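Local coordinates for protein catalase A (Saccharomyces cerevisiae, PDB 1A4E) that catalyses the breakdown of hydrogen peroxide to water and oxygen with a heme cofactor, probably protecting cells from peroxide made by peroxisomal oxidases, at residues G61-F66 / R87-T92; W126-T131 / V215-K220; T221-K226 / Y257-V262; S278-T283 / A328-V333. All coordinates share one frame; numbering follows the deposited sequence.

Interaction 1 (G61-F66 / R87-T92)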
# COMPACT_ATOMS: atom_id res chain seq x y z
N GLY B 61 26.01 -1.77 -2.66
CA GLY B 61 26.32 -0.44 -2.17
C GLY B 61 27.38 -0.41 -1.09
O GLY B 61 27.77 -1.44 -0.55
N ALA B 62 27.84 0.80 -0.78
CA ALA B 62 28.86 1.03 0.24
C ALA B 62 28.89 2.51 0.60
O ALA B 62 28.46 3.35 -0.18
CB ALA B 62 30.24 0.66 -0.27
N PHE B 63 29.35 2.80 1.81
CA PHE B 63 29.52 4.16 2.31
C PHE B 63 30.97 4.59 2.13
O PHE B 63 31.87 3.76 2.02
CB PHE B 63 29.18 4.28 3.80
CG PHE B 63 27.72 4.00 4.11
CD1 PHE B 63 26.77 5.03 4.01
CD2 PHE B 63 27.32 2.71 4.51
CE1 PHE B 63 25.43 4.77 4.30
CE2 PHE B 63 25.97 2.47 4.79
CZ PHE B 63 25.03 3.50 4.69
N GLY B 64 31.19 5.91 2.11
CA GLY B 64 32.51 6.48 1.99
C GLY B 64 32.46 7.98 2.15
O GLY B 64 31.66 8.50 2.93
N TYR B 65 33.32 8.69 1.42
CA TYR B 65 33.33 10.14 1.47
C TYR B 65 33.83 10.75 0.16
O TYR B 65 34.49 10.10 -0.64
CB TYR B 65 34.22 10.65 2.62
CG TYR B 65 35.69 10.26 2.54
CD1 TYR B 65 36.13 9.06 3.11
CD2 TYR B 65 36.60 11.10 1.88
CE1 TYR B 65 37.48 8.69 3.02
CE2 TYR B 65 37.95 10.73 1.78
CZ TYR B 65 38.37 9.53 2.35
OH TYR B 65 39.70 9.18 2.25
N PHE B 66 33.46 12.01 -0.02
CA PHE B 66 33.95 12.83 -1.10
C PHE B 66 34.90 13.82 -0.42
O PHE B 66 34.58 14.37 0.63
CB PHE B 66 32.81 13.59 -1.78
CG PHE B 66 33.29 14.64 -2.79
CD1 PHE B 66 33.68 14.25 -4.08
CD2 PHE B 66 33.36 15.99 -2.42
CE1 PHE B 66 34.14 15.21 -4.99
CE2 PHE B 66 33.82 16.94 -3.33
CZ PHE B 66 34.21 16.55 -4.62
N ARG B 87 35.57 17.16 3.60
CA ARG B 87 34.94 15.87 3.37
C ARG B 87 33.44 15.91 3.63
O ARG B 87 32.95 16.60 4.52
CB ARG B 87 35.54 14.81 4.24
CG ARG B 87 36.97 14.51 3.87
CD ARG B 87 37.48 13.42 4.78
NE ARG B 87 38.86 13.12 4.44
CZ ARG B 87 39.43 11.97 4.78
NH1 ARG B 87 38.78 11.03 5.46
NH2 ARG B 87 40.69 11.75 4.38
N THR B 88 32.73 15.17 2.80
CA THR B 88 31.29 15.04 2.88
C THR B 88 31.02 13.55 2.81
O THR B 88 31.50 12.88 1.89
CB THR B 88 30.63 15.77 1.70
OG1 THR B 88 30.91 17.14 1.93
CG2 THR B 88 29.14 15.53 1.58
N LYS B 89 30.27 12.99 3.77
CA LYS B 89 29.97 11.57 3.77
C LYS B 89 29.04 11.24 2.60
O LYS B 89 28.22 12.06 2.18
CB LYS B 89 29.34 11.20 5.10
CG LYS B 89 29.10 9.69 5.24
CD LYS B 89 28.30 9.33 6.47
CE LYS B 89 27.75 7.92 6.30
NZ LYS B 89 26.99 7.51 7.46
N CYS B 90 29.21 10.04 2.03
CA CYS B 90 28.35 9.63 0.95
C CYS B 90 27.98 8.15 0.99
O CYS B 90 28.56 7.37 1.74
CB CYS B 90 29.03 9.97 -0.38
SG CYS B 90 30.47 8.95 -0.78
N LEU B 91 26.98 7.78 0.18
CA LEU B 91 26.55 6.41 0.00
C LEU B 91 26.43 6.18 -1.49
O LEU B 91 25.79 6.95 -2.19
CB LEU B 91 25.17 6.16 0.65
CG LEU B 91 24.36 4.91 0.24
CD1 LEU B 91 25.03 3.62 0.69
CD2 LEU B 91 22.99 5.01 0.86
N THR B 92 27.02 5.10 -2.01
CA THR B 92 26.94 4.79 -3.42
C THR B 92 26.22 3.48 -3.63
O THR B 92 26.48 2.53 -2.89
CB THR B 92 28.37 4.71 -4.03
OG1 THR B 92 28.96 6.00 -3.89
CG2 THR B 92 28.37 4.33 -5.50

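Interaction 2 (W126-T131 / V215-K220). With HEM (protoporphyrin IX containing Fe), chain I; AZI (azide ion), chain H.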
# COMPACT_ATOMS: atom_id res chain seq x y z
N TRP B 126 23.88 12.33 -7.13
CA TRP B 126 24.44 12.26 -8.46
C TRP B 126 24.09 10.86 -8.97
O TRP B 126 24.77 9.85 -8.76
CB TRP B 126 25.98 12.46 -8.42
CG TRP B 126 26.48 13.91 -8.33
CD1 TRP B 126 25.63 14.99 -8.26
CD2 TRP B 126 27.80 14.28 -8.27
NE1 TRP B 126 26.41 16.04 -8.15
CE2 TRP B 126 27.70 15.67 -8.15
CE3 TRP B 126 29.05 13.65 -8.30
CZ2 TRP B 126 28.85 16.46 -8.05
CZ3 TRP B 126 30.19 14.44 -8.20
CH2 TRP B 126 30.10 15.83 -8.08
N VAL B 127 22.93 10.82 -9.63
CA VAL B 127 22.37 9.59 -10.17
C VAL B 127 22.88 9.45 -11.60
O VAL B 127 22.27 9.88 -12.59
CB VAL B 127 20.81 9.68 -10.10
CG1 VAL B 127 20.24 8.31 -10.38
CG2 VAL B 127 20.33 10.12 -8.73
N TYR B 128 24.06 8.83 -11.68
CA TYR B 128 24.81 8.66 -12.92
C TYR B 128 24.87 7.24 -13.42
O TYR B 128 24.62 6.31 -12.65
CB TYR B 128 26.23 9.10 -12.71
CG TYR B 128 26.49 10.55 -12.34
CD1 TYR B 128 25.46 11.50 -12.26
CD2 TYR B 128 27.81 10.93 -12.11
CE1 TYR B 128 25.75 12.82 -11.96
CE2 TYR B 128 28.11 12.25 -11.81
CZ TYR B 128 27.08 13.18 -11.74
OH TYR B 128 27.39 14.50 -11.47
N ASN B 129 25.21 7.04 -14.69
CA ASN B 129 25.49 5.71 -15.22
C ASN B 129 26.97 5.58 -15.55
O ASN B 129 27.72 6.57 -15.46
CB ASN B 129 24.68 5.42 -16.47
CG ASN B 129 23.30 4.85 -16.16
OD1 ASN B 129 23.10 4.21 -15.14
ND2 ASN B 129 22.31 5.08 -17.01
N ASN B 130 27.43 4.38 -15.92
CA ASN B 130 28.84 4.20 -16.24
C ASN B 130 29.16 4.42 -17.73
O ASN B 130 30.17 3.96 -18.26
CB ASN B 130 29.26 2.81 -15.81
CG ASN B 130 28.83 1.68 -16.72
OD1 ASN B 130 29.49 0.64 -16.74
ND2 ASN B 130 27.76 1.83 -17.49
N THR B 131 28.25 5.13 -18.40
CA THR B 131 28.40 5.47 -19.80
C THR B 131 28.21 6.98 -19.98
O THR B 131 27.44 7.57 -19.23
CB THR B 131 27.37 4.63 -20.60
OG1 THR B 131 27.43 5.13 -21.93
CG2 THR B 131 25.94 4.66 -20.06
N VAL B 215 27.74 22.11 -17.30
CA VAL B 215 28.73 21.21 -16.72
C VAL B 215 28.43 19.75 -17.05
O VAL B 215 27.27 19.35 -17.12
CB VAL B 215 28.75 21.41 -15.17
CG1 VAL B 215 29.71 20.44 -14.51
CG2 VAL B 215 29.25 22.81 -14.82
N GLN B 216 29.47 18.95 -17.33
CA GLN B 216 29.32 17.50 -17.43
C GLN B 216 30.35 16.90 -16.49
O GLN B 216 31.49 17.35 -16.43
CB GLN B 216 29.56 17.00 -18.85
CG GLN B 216 28.33 17.38 -19.65
CD GLN B 216 27.96 16.46 -20.78
OE1 GLN B 216 28.59 15.44 -21.05
NE2 GLN B 216 26.89 16.79 -21.49
N VAL B 217 29.93 15.90 -15.69
CA VAL B 217 30.79 15.34 -14.66
C VAL B 217 31.32 13.95 -15.04
O VAL B 217 30.62 13.11 -15.60
CB VAL B 217 30.00 15.29 -13.33
CG1 VAL B 217 30.93 14.94 -12.18
CG2 VAL B 217 29.38 16.66 -13.02
N HIS B 218 32.60 13.75 -14.74
CA HIS B 218 33.31 12.51 -15.02
C HIS B 218 33.89 11.98 -13.72
O HIS B 218 34.62 12.68 -13.03
CB HIS B 218 34.47 12.74 -16.01
CG HIS B 218 34.02 13.18 -17.40
ND1 HIS B 218 34.02 12.45 -18.51
CD2 HIS B 218 33.53 14.42 -17.70
CE1 HIS B 218 33.54 13.20 -19.47
NE2 HIS B 218 33.25 14.38 -18.97
N ILE B 219 33.56 10.74 -13.36
CA ILE B 219 34.06 10.12 -12.14
C ILE B 219 34.92 8.96 -12.64
O ILE B 219 34.45 7.88 -12.99
CB ILE B 219 32.84 9.65 -11.28
CG1 ILE B 219 31.92 10.83 -10.94
CG2 ILE B 219 33.37 9.07 -9.98
CD1 ILE B 219 30.76 10.50 -9.99
N LYS B 220 36.23 9.22 -12.69
CA LYS B 220 37.19 8.28 -13.25
C LYS B 220 37.80 7.33 -12.24
O LYS B 220 38.37 7.76 -11.24
CB LYS B 220 38.31 9.06 -13.92
CG LYS B 220 37.90 10.05 -15.01
CD LYS B 220 37.30 9.33 -16.18
CE LYS B 220 37.68 10.00 -17.48
NZ LYS B 220 39.13 10.04 -17.64
CHA HEM I . 16.89 4.32 -11.49
CHB HEM I . 13.64 6.62 -14.16
CHC HEM I . 17.08 7.83 -17.26
CHD HEM I . 20.38 6.44 -14.04
C1A HEM I . 15.68 4.70 -12.03
C2A HEM I . 14.40 4.55 -11.36
C3A HEM I . 13.50 5.28 -12.07
C4A HEM I . 14.22 5.83 -13.19
CMA HEM I . 12.04 5.54 -11.73
CAA HEM I . 14.15 3.80 -10.07
CBA HEM I . 14.04 4.80 -8.93
CGA HEM I . 13.77 4.19 -7.58
O1A HEM I . 12.86 3.38 -7.42
O2A HEM I . 14.47 4.57 -6.65
C1B HEM I . 14.30 7.18 -15.23
C2B HEM I . 13.65 7.90 -16.29
C3B HEM I . 14.60 8.16 -17.24
C4B HEM I . 15.84 7.61 -16.71
CMB HEM I . 12.16 8.24 -16.28
CAB HEM I . 14.50 8.81 -18.48
CBB HEM I . 13.39 9.61 -19.00
C1C HEM I . 18.29 7.59 -16.64
C2C HEM I . 19.55 8.12 -17.10
C3C HEM I . 20.48 7.79 -16.17
C4C HEM I . 19.78 7.04 -15.14
CMC HEM I . 19.73 8.95 -18.38
CAC HEM I . 21.83 8.14 -16.13
CBC HEM I . 22.29 9.51 -16.12
C1D HEM I . 19.71 5.72 -13.07
C2D HEM I . 20.35 5.08 -11.95
C3D HEM I . 19.37 4.46 -11.26
C4D HEM I . 18.14 4.73 -11.93
CMD HEM I . 21.84 5.11 -11.60
CAD HEM I . 19.55 3.60 -10.02
CBD HEM I . 19.49 4.35 -8.71
CGD HEM I . 19.74 3.40 -7.56
O1D HEM I . 20.81 2.81 -7.50
O2D HEM I . 18.87 3.23 -6.71
NA HEM I . 15.56 5.52 -13.15
NB HEM I . 15.65 7.02 -15.47
NC HEM I . 18.43 6.97 -15.42
ND HEM I . 18.35 5.52 -13.05
FE HEM I . 17.00 6.22 -14.29
N1 AZI H . 16.90 4.43 -15.38
N2 AZI H . 18.07 4.08 -16.05
N3 AZI H . 19.25 3.74 -16.73

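Interaction 3 (T221-K226 / Y257-V262)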
# COMPACT_ATOMS: atom_id res chain seq x y z
N THR B 221 37.75 6.02 -12.49
CA THR B 221 38.33 5.06 -11.57
C THR B 221 39.85 5.10 -11.45
O THR B 221 40.59 5.07 -12.44
CB THR B 221 37.86 3.63 -11.97
OG1 THR B 221 38.55 2.76 -11.09
CG2 THR B 221 38.11 3.25 -13.41
N ASP B 222 40.31 5.18 -10.20
CA ASP B 222 41.73 5.16 -9.91
C ASP B 222 42.30 3.75 -9.97
O ASP B 222 43.51 3.58 -9.96
CB ASP B 222 42.00 5.74 -8.53
CG ASP B 222 41.55 7.19 -8.37
OD1 ASP B 222 41.37 7.91 -9.35
OD2 ASP B 222 41.36 7.60 -7.23
N GLN B 223 41.43 2.74 -10.05
CA GLN B 223 41.84 1.35 -10.19
C GLN B 223 42.06 1.00 -11.66
O GLN B 223 42.69 -0.01 -11.97
CB GLN B 223 40.78 0.41 -9.62
CG GLN B 223 40.58 0.45 -8.11
CD GLN B 223 40.00 1.75 -7.57
OE1 GLN B 223 40.61 2.47 -6.79
NE2 GLN B 223 38.79 2.10 -8.00
N GLY B 224 41.55 1.82 -12.58
CA GLY B 224 41.70 1.58 -14.01
C GLY B 224 40.55 0.76 -14.58
O GLY B 224 39.93 -0.04 -13.87
N ILE B 225 40.26 0.98 -15.87
CA ILE B 225 39.23 0.24 -16.57
C ILE B 225 39.71 -1.19 -16.81
O ILE B 225 40.79 -1.45 -17.33
CB ILE B 225 38.91 0.95 -17.91
CG1 ILE B 225 38.24 2.29 -17.64
CG2 ILE B 225 37.99 0.07 -18.77
CD1 ILE B 225 36.86 2.20 -16.97
N LYS B 226 38.86 -2.12 -16.38
CA LYS B 226 39.12 -3.54 -16.54
C LYS B 226 37.77 -4.14 -16.87
O LYS B 226 36.76 -3.84 -16.24
CB LYS B 226 39.70 -4.10 -15.24
CG LYS B 226 40.20 -5.53 -15.37
CD LYS B 226 40.54 -6.07 -14.00
CE LYS B 226 40.38 -7.59 -14.00
NZ LYS B 226 40.20 -8.09 -12.64
N TYR B 257 40.41 -0.08 -0.37
CA TYR B 257 39.34 0.85 -0.67
C TYR B 257 39.36 1.40 -2.09
O TYR B 257 40.40 1.92 -2.51
CB TYR B 257 39.39 2.01 0.31
CG TYR B 257 39.37 1.57 1.76
CD1 TYR B 257 38.56 0.50 2.18
CD2 TYR B 257 40.16 2.25 2.68
CE1 TYR B 257 38.55 0.12 3.52
CE2 TYR B 257 40.15 1.87 4.02
CZ TYR B 257 39.35 0.81 4.43
OH TYR B 257 39.32 0.44 5.76
N PRO B 258 38.28 1.30 -2.87
CA PRO B 258 38.23 1.85 -4.22
C PRO B 258 38.06 3.36 -4.24
O PRO B 258 37.31 3.92 -3.44
CB PRO B 258 37.09 1.10 -4.87
CG PRO B 258 36.14 0.85 -3.72
CD PRO B 258 37.11 0.48 -2.60
N SER B 259 38.79 4.04 -5.11
CA SER B 259 38.61 5.47 -5.24
C SER B 259 38.46 5.88 -6.69
O SER B 259 38.81 5.17 -7.63
CB SER B 259 39.78 6.21 -4.59
OG SER B 259 41.03 5.78 -5.12
N TRP B 260 37.84 7.04 -6.86
CA TRP B 260 37.57 7.62 -8.15
C TRP B 260 37.97 9.09 -8.07
O TRP B 260 37.86 9.71 -7.01
CB TRP B 260 36.08 7.53 -8.48
CG TRP B 260 35.53 6.14 -8.80
CD1 TRP B 260 35.34 5.75 -10.10
CD2 TRP B 260 35.19 5.15 -7.90
NE1 TRP B 260 34.90 4.52 -10.05
CE2 TRP B 260 34.79 4.12 -8.77
CE3 TRP B 260 35.15 4.94 -6.52
CZ2 TRP B 260 34.36 2.89 -8.29
CZ3 TRP B 260 34.72 3.71 -6.04
CH2 TRP B 260 34.33 2.69 -6.91
N THR B 261 38.49 9.66 -9.16
CA THR B 261 38.79 11.09 -9.20
C THR B 261 37.65 11.74 -9.99
O THR B 261 37.26 11.27 -11.05
CB THR B 261 40.13 11.32 -9.90
OG1 THR B 261 41.11 10.60 -9.16
CG2 THR B 261 40.54 12.77 -9.92
N VAL B 262 37.10 12.82 -9.44
CA VAL B 262 36.00 13.55 -10.05
C VAL B 262 36.53 14.74 -10.84
O VAL B 262 37.32 15.55 -10.36
CB VAL B 262 35.04 14.02 -8.93
CG1 VAL B 262 33.83 14.73 -9.53
CG2 VAL B 262 34.55 12.83 -8.13

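Interaction 4 (S278-T283 / A328-V333). With HEM (protoporphyrin IX containing Fe), chain I.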
# COMPACT_ATOMS: atom_id res chain seq x y z
N SER B 278 23.37 19.87 -29.75
CA SER B 278 22.76 20.49 -28.58
C SER B 278 23.39 20.04 -27.26
O SER B 278 23.77 18.87 -27.10
CB SER B 278 21.26 20.17 -28.61
OG SER B 278 20.50 20.90 -27.66
N VAL B 279 23.54 20.98 -26.32
CA VAL B 279 23.98 20.65 -24.96
C VAL B 279 22.89 19.90 -24.20
O VAL B 279 23.16 19.28 -23.18
CB VAL B 279 24.36 21.89 -24.10
CG1 VAL B 279 25.74 22.35 -24.55
CG2 VAL B 279 23.33 23.02 -24.19
N PHE B 280 21.65 19.96 -24.71
CA PHE B 280 20.50 19.29 -24.13
C PHE B 280 20.30 17.89 -24.69
O PHE B 280 19.29 17.24 -24.39
CB PHE B 280 19.26 20.14 -24.39
CG PHE B 280 19.40 21.58 -23.93
CD1 PHE B 280 19.97 21.87 -22.69
CD2 PHE B 280 18.99 22.61 -24.78
CE1 PHE B 280 20.11 23.21 -22.29
CE2 PHE B 280 19.13 23.93 -24.37
CZ PHE B 280 19.69 24.24 -23.13
N ASP B 281 21.24 17.40 -25.51
CA ASP B 281 21.12 16.07 -26.08
C ASP B 281 22.01 15.10 -25.35
O ASP B 281 23.24 15.17 -25.38
CB ASP B 281 21.50 16.11 -27.56
CG ASP B 281 21.27 14.83 -28.36
OD1 ASP B 281 20.86 13.80 -27.81
OD2 ASP B 281 21.50 14.85 -29.56
N LEU B 282 21.32 14.12 -24.76
CA LEU B 282 21.93 13.06 -23.96
C LEU B 282 22.81 12.12 -24.77
O LEU B 282 23.73 11.51 -24.22
CB LEU B 282 20.85 12.22 -23.29
CG LEU B 282 20.91 11.78 -21.84
CD1 LEU B 282 19.83 10.72 -21.72
CD2 LEU B 282 22.24 11.21 -21.41
N THR B 283 22.53 11.96 -26.07
CA THR B 283 23.31 11.05 -26.90
C THR B 283 24.62 11.64 -27.41
O THR B 283 25.36 10.98 -28.14
CB THR B 283 22.41 10.58 -28.06
OG1 THR B 283 22.17 11.71 -28.87
CG2 THR B 283 21.09 10.00 -27.57
N ALA B 328 19.38 21.47 -12.82
CA ALA B 328 19.28 20.67 -14.03
C ALA B 328 19.15 21.55 -15.27
O ALA B 328 18.70 22.70 -15.17
CB ALA B 328 18.05 19.78 -13.95
N SER B 329 19.57 21.05 -16.43
CA SER B 329 19.40 21.79 -17.67
C SER B 329 18.09 21.40 -18.35
O SER B 329 17.38 20.51 -17.87
CB SER B 329 20.55 21.50 -18.64
OG SER B 329 20.50 20.19 -19.17
N ALA B 330 17.79 22.01 -19.50
CA ALA B 330 16.57 21.74 -20.25
C ALA B 330 16.66 20.49 -21.10
O ALA B 330 15.90 20.32 -22.05
CB ALA B 330 16.24 22.93 -21.15
N ASP B 331 17.61 19.58 -20.78
CA ASP B 331 17.69 18.27 -21.40
C ASP B 331 16.37 17.57 -21.06
O ASP B 331 16.09 17.38 -19.88
CB ASP B 331 18.89 17.52 -20.81
CG ASP B 331 19.13 16.07 -21.23
OD1 ASP B 331 18.20 15.27 -21.37
OD2 ASP B 331 20.28 15.69 -21.37
N PRO B 332 15.55 17.16 -22.04
CA PRO B 332 14.20 16.64 -21.85
C PRO B 332 14.13 15.36 -21.01
O PRO B 332 13.14 15.14 -20.33
CB PRO B 332 13.66 16.41 -23.24
CG PRO B 332 14.58 17.20 -24.11
CD PRO B 332 15.92 17.04 -23.45
N VAL B 333 15.19 14.54 -21.09
CA VAL B 333 15.28 13.31 -20.32
C VAL B 333 15.54 13.66 -18.85
O VAL B 333 14.85 13.12 -17.99
CB VAL B 333 16.40 12.44 -20.91
CG1 VAL B 333 16.57 11.13 -20.17
CG2 VAL B 333 16.00 12.09 -22.33
CHA HEM I . 16.89 4.32 -11.49
CHB HEM I . 13.64 6.62 -14.16
CHC HEM I . 17.08 7.83 -17.26
CHD HEM I . 20.38 6.44 -14.04
C1A HEM I . 15.68 4.70 -12.03
C2A HEM I . 14.40 4.55 -11.36
C3A HEM I . 13.50 5.28 -12.07
C4A HEM I . 14.22 5.83 -13.19
CMA HEM I . 12.04 5.54 -11.73
CAA HEM I . 14.15 3.80 -10.07
CBA HEM I . 14.04 4.80 -8.93
CGA HEM I . 13.77 4.19 -7.58
O1A HEM I . 12.86 3.38 -7.42
O2A HEM I . 14.47 4.57 -6.65
C1B HEM I . 14.30 7.18 -15.23
C2B HEM I . 13.65 7.90 -16.29
C3B HEM I . 14.60 8.16 -17.24
C4B HEM I . 15.84 7.61 -16.71
CMB HEM I . 12.16 8.24 -16.28
CAB HEM I . 14.50 8.81 -18.48
CBB HEM I . 13.39 9.61 -19.00
C1C HEM I . 18.29 7.59 -16.64
C2C HEM I . 19.55 8.12 -17.10
C3C HEM I . 20.48 7.79 -16.17
C4C HEM I . 19.78 7.04 -15.14
CMC HEM I . 19.73 8.95 -18.38
CAC HEM I . 21.83 8.14 -16.13
CBC HEM I . 22.29 9.51 -16.12
C1D HEM I . 19.71 5.72 -13.07
C2D HEM I . 20.35 5.08 -11.95
C3D HEM I . 19.37 4.46 -11.26
C4D HEM I . 18.14 4.73 -11.93
CMD HEM I . 21.84 5.11 -11.60
CAD HEM I . 19.55 3.60 -10.02
CBD HEM I . 19.49 4.35 -8.71
CGD HEM I . 19.74 3.40 -7.56
O1D HEM I . 20.81 2.81 -7.50
O2D HEM I . 18.87 3.23 -6.71
NA HEM I . 15.56 5.52 -13.15
NB HEM I . 15.65 7.02 -15.47
NC HEM I . 18.43 6.97 -15.42
ND HEM I . 18.35 5.52 -13.05
FE HEM I . 17.00 6.22 -14.29
O HOH W 1 22.79 16.80 -21.92
O HOH W 2 18.32 14.52 -24.19

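Interaction 1 (G61-F66 / R87-T92)
Arg-87 lays its side chain from CG outward over the ring of Tyr-65. Its CB sits 3.8 Å from Phe-66 O. With CG anti to the carbonyl carbon (chi1 -67°) and the chain extended from there to NE, CG and then CD run out past Tyr-65 CD2, CD lying 4.2 Å from the ring centroid, a CH-pi contact. NE follows over Tyr-65 CE2 at 3.7 Å. Arg-87 CZ is 3.6 Å from both CE2 and CZ of the tyrosine, and NH1 rests 3.5 Å from Tyr-65 CZ. At the tip, NH2 lies 3.5 Å from Tyr-65 OH, at an angle too poor for a hydrogen bond. The planes are 9° apart, a flat stack with cation-pi character. NE also has a salt bridge to Glu-67. Further along the same face, Leu-91 CD1 covers the Phe-63 ring, 3.9 Å from its centroid. Underneath, three hydrogen-bonded antiparallel pairs, Ala-62 with Thr-92, Gly-64 with Cys-90 and Phe-66 with Thr-88, zip the backbones together. In the sheet of the catalase barrel, strand 59-68 is bonded on its other edge to strand 294-303, and strand 87-95 to strand 112-119, which places this antiparallel pair between them.

Interaction 2 (W126-T131 / V215-K220)
Tyr-128 pushes its hydroxyl against Val-217, and this is the tight end of the contact: Tyr-128 OH is 3.3 Å from both CB and CG2 of the valine. Just behind, Ile-219 CD1 touches the ring at CD2 and CE2, 3.7 Å from each. Both aliphatic side chains cross the tyrosine at about a right angle. Strands 122-129 and 212-221 belong to the catalase beta barrel, and their side chains meet across its interior; the strand axes come no closer than 9.4 Å and cross at 70°. An alanine in place of Tyr-128 would probably open a gap beside Val-217 and Ile-219 where the ring and hydroxyl now pack. Trp-126 fits more loosely: its CZ3 is 4.1 Å from Val-217 CG1, which lies over one face of the indole. All four touching residues are buried, so the slack side faces protein, with Trp-205 and Val-262 packing on the indole. In the other direction the strand backs onto heme, Tyr-128 O lying 3.2 Å from heme CMD. There the active-site residue Asn-129 gives a weak hydrogen bond from ND2 to N3 of the iron-bound azide, which His-56 also binds.

Interaction 3 (T221-K226 / Y257-V262)
Asp-222 takes two hydroxyls at once, one on each carboxylate oxygen. Thr-261 OG1 donates to the syn lone pair of Asp-222 OD1 at 2.7 Å. Ser-259 OG donates to Asp-222 OD2 at 2.8 Å on the anti side, 16° out of the carboxylate plane. Next along, the Gln-223 carboxamide grips the backbone of Ser-259 at both ends of the residue: its OE1 accepts from Ser-259 N at 2.9 Å in a nearly straight bond, and its NE2 donates to Ser-259 O at 3.1 Å. The chain bends at chi2 (67°), turning CD back toward the strand. Ser-259 O is doubly held, because Asp-222 N reaches it at 3.0 Å from the opposite face of the carbonyl plane. Before these two residues, Thr-221 forms an antiparallel non-hydrogen-bonded pair with Trp-260, and Thr-221 CA lies 3.4 Å from Trp-260 CD1.

Outside this first shell, Lys-298 forms a salt bridge with Asp-222 OD2. An alanine in place of Asp-222 would probably leave the Ser-259 and Thr-261 hydroxyls without these acceptors and the lysine without this counter-charge. Arg-193 O accepts from both Thr-221 OG1 and Gln-223 NE2, while Trp-260 NE1 is bonded to Met-195 O, which helps to hold the rotation of the indole. Within 221-226 itself, Thr-221 OG1 accepts from Gln-223 N at 3.1 Å. That is an ST turn, where the chain leaves the end of strand 212-221 of the antiparallel barrel while the side chains just beyond stay fastened to neighbouring strand 259-267.

Interaction 4 (S278-T283 / A328-V333)
Leu-282 and Val-333, both in the heme pocket, meet at the first turn of helix 332-348, the helix that carries the iron ligand Tyr-341. Leu-282 CD1 lies 3.6 Å from Val-333 CG1, the two side chains crossing at about a right angle. Both methyls also reach the porphyrin: Val-333 CG1, anti to the backbone N (chi1 180°), is 3.5 Å from heme CAB, and Leu-282 CD1 is 3.8 Å from heme CMC.

One residue before the helix, Asp-331 is its N-cap. Its OD1 takes a weak capping bond from Val-333 N, and OD2 is bonded to His-201 ND1. Between the segments sits a water that donates to Phe-280 O and to Asp-331 OD1, each at 2.9 Å, and accepts from Leu-282 N at 3.1 Å. It ties the cap to the loop where the two backbones come close, with Asp-331 CA 3.5 Å from Phe-280 O in a CA-H...O contact.

Farther from the heme, the Phe-280 ring is sandwiched. Ala-330 CB stands over its centre, 4.1 Å from the centroid and 11° off the normal, with Val-279 CG2 on the opposite face, offset toward the rim. Ser-329 OG comes to the ring edge. His-28 of a neighbouring subunit packs on both Phe-280 and Ala-330, so this end of the contact belongs to the tetramer interface as well. In the loop, Asp-281 OD1 accepts from Thr-283 N, an Asx turn with Leu-282 at its centre. Leu-282 and Val-333 thus line part of the catalase heme pocket, beside the capped start of the iron-ligand helix.

Read from the N terminus, the four contacts follow in series; none nests in or crosses another. Interaction 1 closes a 20-residue, mostly irregular connection between adjacent strands 59-68 and 87-95. Interaction 2 spans 83 residues, with several helices between its ends, and brings together strands 122-129 and 212-221. Interaction 3 begins where that second strand ends and closes a 30-residue excursion through helices 230-239 and 243-253. It joins interaction 2 through a probable hydrogen bond from Thr-261 N to Lys-220 O, and Phe-66 of interaction 1 packs on Val-262. Interaction 4 bridges 44 residues that include strand 294-303, joining the loop after helix 269-274 to the start of helix 332-348. Though separate from interaction 2, it touches the same heme.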